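Local structure of putative fimbriae assembly chaperone (Salmonella typhimurium, 2CO7) at residues B[21-24]-B[29-32]; B[129-132]-B[137-140]. The protein probably serves as the periplasmic chaperone of fimbria assembly, folding and holding pilus subunits before they are built into the fibre. One frame throughout, in Å; residues are numbered along the deposited sequence.

Interaction 1 of 2, residues B[21-24]-B[29-32]; sequences VIYH and GATL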
ATOM      1  N   VAL B  21     -13.118  -1.785   1.759  1.00 19.63           N
ATOM      2  CA  VAL B  21     -14.478  -1.281   1.757  1.00 19.36           C
ATOM      3  C   VAL B  21     -15.174  -2.163   0.727  1.00 19.30           C
ATOM      4  O   VAL B  21     -14.725  -2.257  -0.445  1.00 20.89           O
ATOM      5  CB  VAL B  21     -14.573   0.233   1.327  1.00 19.43           C
ATOM      6  CG1 VAL B  21     -16.051   0.655   1.298  1.00 19.69           C
ATOM      7  CG2 VAL B  21     -13.849   1.164   2.304  1.00 20.85           C
ATOM      8  N   ILE B  22     -16.247  -2.834   1.141  1.00 19.73           N
ATOM      9  CA  ILE B  22     -17.026  -3.629   0.175  1.00 20.10           C
ATOM     10  C   ILE B  22     -18.220  -2.759  -0.246  1.00 20.27           C
ATOM     11  O   ILE B  22     -19.011  -2.291   0.608  1.00 20.78           O
ATOM     12  CB  ILE B  22     -17.499  -4.979   0.755  1.00 20.52           C
ATOM     13  CG1 ILE B  22     -16.297  -5.765   1.326  1.00 21.60           C
ATOM     14  CG2 ILE B  22     -18.378  -5.782  -0.326  1.00 20.17           C
ATOM     15  CD1 ILE B  22     -15.138  -5.990   0.329  1.00 21.93           C
ATOM     16  N   TYR B  23     -18.332  -2.550  -1.550  1.00 20.41           N
ATOM     17  CA  TYR B  23     -19.397  -1.709  -2.127  1.00 19.72           C
ATOM     18  C   TYR B  23     -20.443  -2.590  -2.758  1.00 20.29           C
ATOM     19  O   TYR B  23     -20.256  -3.100  -3.871  1.00 19.45           O
ATOM     20  CB  TYR B  23     -18.800  -0.709  -3.149  1.00 18.92           C
ATOM     21  CG  TYR B  23     -19.739   0.450  -3.484  1.00 18.85           C
ATOM     22  CD1 TYR B  23     -19.457   1.754  -3.051  1.00 18.92           C
ATOM     23  CD2 TYR B  23     -20.895   0.239  -4.239  1.00 19.62           C
ATOM     24  CE1 TYR B  23     -20.298   2.823  -3.381  1.00 17.56           C
ATOM     25  CE2 TYR B  23     -21.766   1.301  -4.541  1.00 17.12           C
ATOM     26  CZ  TYR B  23     -21.446   2.596  -4.114  1.00 17.69           C
ATOM     27  OH  TYR B  23     -22.328   3.639  -4.403  1.00 18.72           O
ATOM     28  N   HIS B  24     -21.560  -2.759  -2.045  1.00 19.42           N
ATOM     29  CA  HIS B  24     -22.657  -3.611  -2.495  1.00 21.12           C
ATOM     30  C   HIS B  24     -23.478  -2.819  -3.514  1.00 20.72           C
ATOM     31  O   HIS B  24     -23.908  -1.724  -3.211  1.00 19.98           O
ATOM     32  CB  HIS B  24     -23.512  -4.028  -1.304  1.00 21.12           C
ATOM     33  CG  HIS B  24     -22.817  -4.963  -0.360  1.00 23.18           C
ATOM     34  ND1 HIS B  24     -21.965  -4.530   0.635  1.00 26.29           N
ATOM     35  CD2 HIS B  24     -22.864  -6.315  -0.256  1.00 27.04           C
ATOM     36  CE1 HIS B  24     -21.516  -5.580   1.310  1.00 27.32           C
ATOM     37  NE2 HIS B  24     -22.057  -6.671   0.799  1.00 26.90           N
ATOM     38  N   GLY B  29     -24.373   3.989  -1.234  1.00 24.20           N
ATOM     39  CA  GLY B  29     -22.963   4.346  -1.095  1.00 23.97           C
ATOM     40  C   GLY B  29     -22.331   3.691   0.124  1.00 24.55           C
ATOM     41  O   GLY B  29     -23.024   3.063   0.943  1.00 25.15           O
ATOM     42  N   ALA B  30     -21.023   3.904   0.269  1.00 22.60           N
ATOM     43  CA  ALA B  30     -20.253   3.299   1.342  1.00 22.35           C
ATOM     44  C   ALA B  30     -19.560   4.409   2.135  1.00 21.62           C
ATOM     45  O   ALA B  30     -19.545   5.594   1.734  1.00 21.83           O
ATOM     46  CB  ALA B  30     -19.253   2.354   0.769  1.00 21.73           C
ATOM     47  N   THR B  31     -18.996   4.047   3.276  1.00 21.64           N
ATOM     48  CA  THR B  31     -18.285   5.049   4.070  1.00 20.95           C
ATOM     49  C   THR B  31     -16.976   4.498   4.532  1.00 20.46           C
ATOM     50  O   THR B  31     -16.786   3.273   4.610  1.00 19.59           O
ATOM     51  CB  THR B  31     -19.079   5.565   5.319  1.00 21.24           C
ATOM     52  OG1 THR B  31     -19.416   4.464   6.182  1.00 22.66           O
ATOM     53  CG2 THR B  31     -20.351   6.340   4.917  1.00 22.03           C
ATOM     54  N   LEU B  32     -16.056   5.406   4.855  1.00 19.00           N
ATOM     55  CA  LEU B  32     -14.729   4.993   5.367  1.00 19.52           C
ATOM     56  C   LEU B  32     -14.300   6.087   6.345  1.00 20.11           C
ATOM     57  O   LEU B  32     -14.249   7.253   5.972  1.00 19.53           O
ATOM     58  CB  LEU B  32     -13.724   4.880   4.221  1.00 19.08           C
ATOM     59  CG  LEU B  32     -12.267   4.578   4.620  1.00 19.18           C
ATOM     60  CD1 LEU B  32     -12.107   3.258   5.375  1.00 19.60           C
ATOM     61  CD2 LEU B  32     -11.391   4.610   3.336  1.00 21.27           C
TER
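V21, Y23 and A30 form the dense part of this contact, where two strand ends run antiparallel (167° between their directions) with axes 7.6 Å apart at closest. That spacing is wider than backbone pairing allows, no hydrogen bond crosses, and apolar side chains fill the interval. A30 CB touches two partners at roughly right angles to each other, 3.7 Å from V21 CG1 and 3.9 Å from Y23 CD1. V21 splits its branches between neighbours on the other strand: with CG1 anti to the backbone N (chi1 178°) that methyl goes to A30, while CG2 meets L32 CD1 at 4.1 Å, a looser touch between side chains that cross obliquely. Farther along, the Y23 ring reaches out beside G29, its OH 3.4 Å from G29 CA. G29 has backbone angles (phi 157°) that only glycine adopts readily. Y23 is buried, its OH is hydrogen-bonded with the backbone N of R80, and F59 meets the ring edge-to-face. The other side of the contact is loose: T31 lies exposed, its CB pointing away from strand 20-24. Backbone bonds, among them those of V21 with K127 and I129, pair strand 20-24 with strand 116-131, while A30 pairs with I78 on strand 73-80. The contact thus lies between strands 20-24 and 30-35, which are not neighbours in sheet order, and packs them together inside the immunoglobulin-like N-terminal domain of a PapD-type chaperone.

Interaction 2 of 2, residues B[129-132]-B[137-140]; sequences IFRP and GTPE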
ATOM      1  N   ILE B 129     -14.021  -2.787  -3.194  1.00 18.20           N
ATOM      2  CA  ILE B 129     -14.444  -3.947  -3.991  1.00 19.48           C
ATOM      3  C   ILE B 129     -15.898  -3.820  -4.312  1.00 19.50           C
ATOM      4  O   ILE B 129     -16.754  -3.872  -3.404  1.00 20.41           O
ATOM      5  CB  ILE B 129     -14.090  -5.308  -3.326  1.00 18.70           C
ATOM      6  CG1 ILE B 129     -12.567  -5.391  -3.027  1.00 20.51           C
ATOM      7  CG2 ILE B 129     -14.487  -6.521  -4.232  1.00 20.02           C
ATOM      8  CD1 ILE B 129     -12.123  -6.594  -2.093  1.00 19.89           C
ATOM      9  N   PHE B 130     -16.168  -3.690  -5.620  1.00 19.09           N
ATOM     10  CA  PHE B 130     -17.534  -3.560  -6.078  1.00 18.60           C
ATOM     11  C   PHE B 130     -18.193  -4.929  -6.293  1.00 18.10           C
ATOM     12  O   PHE B 130     -17.689  -5.715  -7.072  1.00 17.99           O
ATOM     13  CB  PHE B 130     -17.604  -2.694  -7.343  1.00 18.62           C
ATOM     14  CG  PHE B 130     -19.003  -2.453  -7.808  1.00 20.06           C
ATOM     15  CD1 PHE B 130     -19.794  -1.478  -7.189  1.00 18.68           C
ATOM     16  CD2 PHE B 130     -19.529  -3.187  -8.875  1.00 19.92           C
ATOM     17  CE1 PHE B 130     -21.149  -1.233  -7.659  1.00 17.37           C
ATOM     18  CE2 PHE B 130     -20.834  -2.958  -9.345  1.00 21.93           C
ATOM     19  CZ  PHE B 130     -21.647  -1.979  -8.728  1.00 21.66           C
ATOM     20  N   ARG B 131     -19.307  -5.179  -5.614  1.00 16.77           N
ATOM     21  CA  ARG B 131     -20.009  -6.467  -5.688  1.00 17.54           C
ATOM     22  C   ARG B 131     -21.423  -6.283  -6.286  1.00 18.98           C
ATOM     23  O   ARG B 131     -22.367  -5.747  -5.617  1.00 17.70           O
ATOM     24  CB  ARG B 131     -20.052  -7.123  -4.299  1.00 17.52           C
ATOM     25  CG  ARG B 131     -20.608  -8.575  -4.315  1.00 17.74           C
ATOM     26  CD  ARG B 131     -20.487  -9.206  -2.979  1.00 15.04           C
ATOM     27  NE  ARG B 131     -19.068  -9.278  -2.579  1.00 17.46           N
ATOM     28  CZ  ARG B 131     -18.642  -9.510  -1.348  1.00 19.64           C
ATOM     29  NH1 ARG B 131     -19.513  -9.718  -0.344  1.00 18.07           N
ATOM     30  NH2 ARG B 131     -17.339  -9.533  -1.119  1.00 21.62           N
ATOM     31  N   PRO B 132     -21.576  -6.706  -7.552  1.00 19.09           N
ATOM     32  CA  PRO B 132     -22.880  -6.700  -8.212  1.00 19.90           C
ATOM     33  C   PRO B 132     -23.913  -7.429  -7.357  1.00 20.99           C
ATOM     34  O   PRO B 132     -23.571  -8.350  -6.613  1.00 20.32           O
ATOM     35  CB  PRO B 132     -22.613  -7.430  -9.533  1.00 19.63           C
ATOM     36  CG  PRO B 132     -21.152  -7.157  -9.791  1.00 19.88           C
ATOM     37  CD  PRO B 132     -20.513  -7.207  -8.454  1.00 19.75           C
ATOM     38  N   GLY B 137     -23.652 -13.997  -1.631  1.00 13.48           N
ATOM     39  CA  GLY B 137     -22.774 -14.507  -0.588  1.00 14.13           C
ATOM     40  C   GLY B 137     -21.435 -13.776  -0.548  1.00 13.80           C
ATOM     41  O   GLY B 137     -21.313 -12.617  -0.979  1.00 14.08           O
ATOM     42  N   THR B 138     -20.443 -14.475  -0.008  1.00 17.02           N
ATOM     43  CA  THR B 138     -19.120 -13.899   0.246  1.00 17.43           C
ATOM     44  C   THR B 138     -18.029 -14.792  -0.366  1.00 18.47           C
ATOM     45  O   THR B 138     -18.283 -15.975  -0.639  1.00 18.22           O
ATOM     46  CB  THR B 138     -18.865 -13.807   1.759  1.00 17.36           C
ATOM     47  OG1 THR B 138     -18.805 -15.131   2.328  1.00 18.19           O
ATOM     48  CG2 THR B 138     -19.955 -13.014   2.440  1.00 20.86           C
ATOM     49  N   PRO B 139     -16.816 -14.248  -0.543  1.00 19.59           N
ATOM     50  CA  PRO B 139     -15.690 -15.101  -0.995  1.00 20.25           C
ATOM     51  C   PRO B 139     -15.523 -16.322  -0.087  1.00 20.34           C
ATOM     52  O   PRO B 139     -15.352 -17.433  -0.587  1.00 21.67           O
ATOM     53  CB  PRO B 139     -14.477 -14.147  -0.927  1.00 19.98           C
ATOM     54  CG  PRO B 139     -15.143 -12.738  -1.250  1.00 19.23           C
ATOM     55  CD  PRO B 139     -16.426 -12.827  -0.408  1.00 19.52           C
ATOM     56  N   GLU B 140     -15.607 -16.147   1.238  1.00 20.74           N
ATOM     57  CA  GLU B 140     -15.292 -17.273   2.108  0.50 19.98           C
ATOM     58  C   GLU B 140     -16.302 -18.421   1.989  1.00 20.39           C
ATOM     59  O   GLU B 140     -15.935 -19.572   2.212  1.00 20.35           O
ATOM     60  CB  GLU B 140     -15.056 -16.830   3.554  0.50 20.41           C
ATOM     61  CG  GLU B 140     -16.304 -16.478   4.335  0.50 19.56           C
ATOM     62  CD  GLU B 140     -16.027 -15.985   5.768  0.50 20.09           C
ATOM     63  OE1 GLU B 140     -14.986 -16.328   6.379  0.50 16.37           O
ATOM     64  OE2 GLU B 140     -16.902 -15.273   6.302  0.50 22.20           O
TER
HETATM   65  O   HOH W   1     -22.622 -10.297  -0.690  1.00 15.36           O
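R131 and T138 are the residues whose backbones come nearest, yet their CA atoms stay 9.6 Å apart, so the end of strand 116-131 and the start of helix 139-142 meet through one long side chain. R131 leaves its strand with CG anti to the backbone N and then bends at CG-CD (chi3 -61°), bringing the guanidinium to the other segment. Its NH2 lies 3.5 Å from P139 CD, a van der Waals approach to the proline ring, and NH1 lies 3.5 Å from G137 O. A water at the guanidinium edge, in its plane, bridges the last two: it accepts from R131 NH1 at 3.2 Å and donates to G137 O at 2.7 Å. Salt bridges from NE to E90 OE2 and from NH2 to D208 OD2 hold the group, which probably fixes its rotation and balances its charge. T138 is the N-cap of the short, weakly bonded helix: its OG1 caps the backbone N of D141 while its own N bonds D141 OD1, a capping box. R131 pairs through its backbone with A25 and packs on I22 and H24 of strand 20-24. With E90 in the N-terminal PapD domain, and D208 and P139's loop partner F163 in the C-terminal one, the contact joins the two immunoglobulin-like domains at their junction.

In the fold
After strand 10-16 the chain forms strand 20-24, turns through residues 25-29 and comes back as strand 30-35, so interaction 1 closes a short loop early in the N-terminal domain. Strands 42-50 to 91-100 follow before strand 116-131 arrives beside strand 20-24. Interaction 2 then closes a second short loop, leading out of that strand into helix 139-142 and the strands beyond. The two loops are in series, neither nesting nor crossing, with centres 12 Å apart. They are joined in the sheet by Y23 N to I129 O (2.8 Å) and Y23 O to R131 N (2.9 Å), both probable hydrogen bonds, and by packing of Y23 on F130.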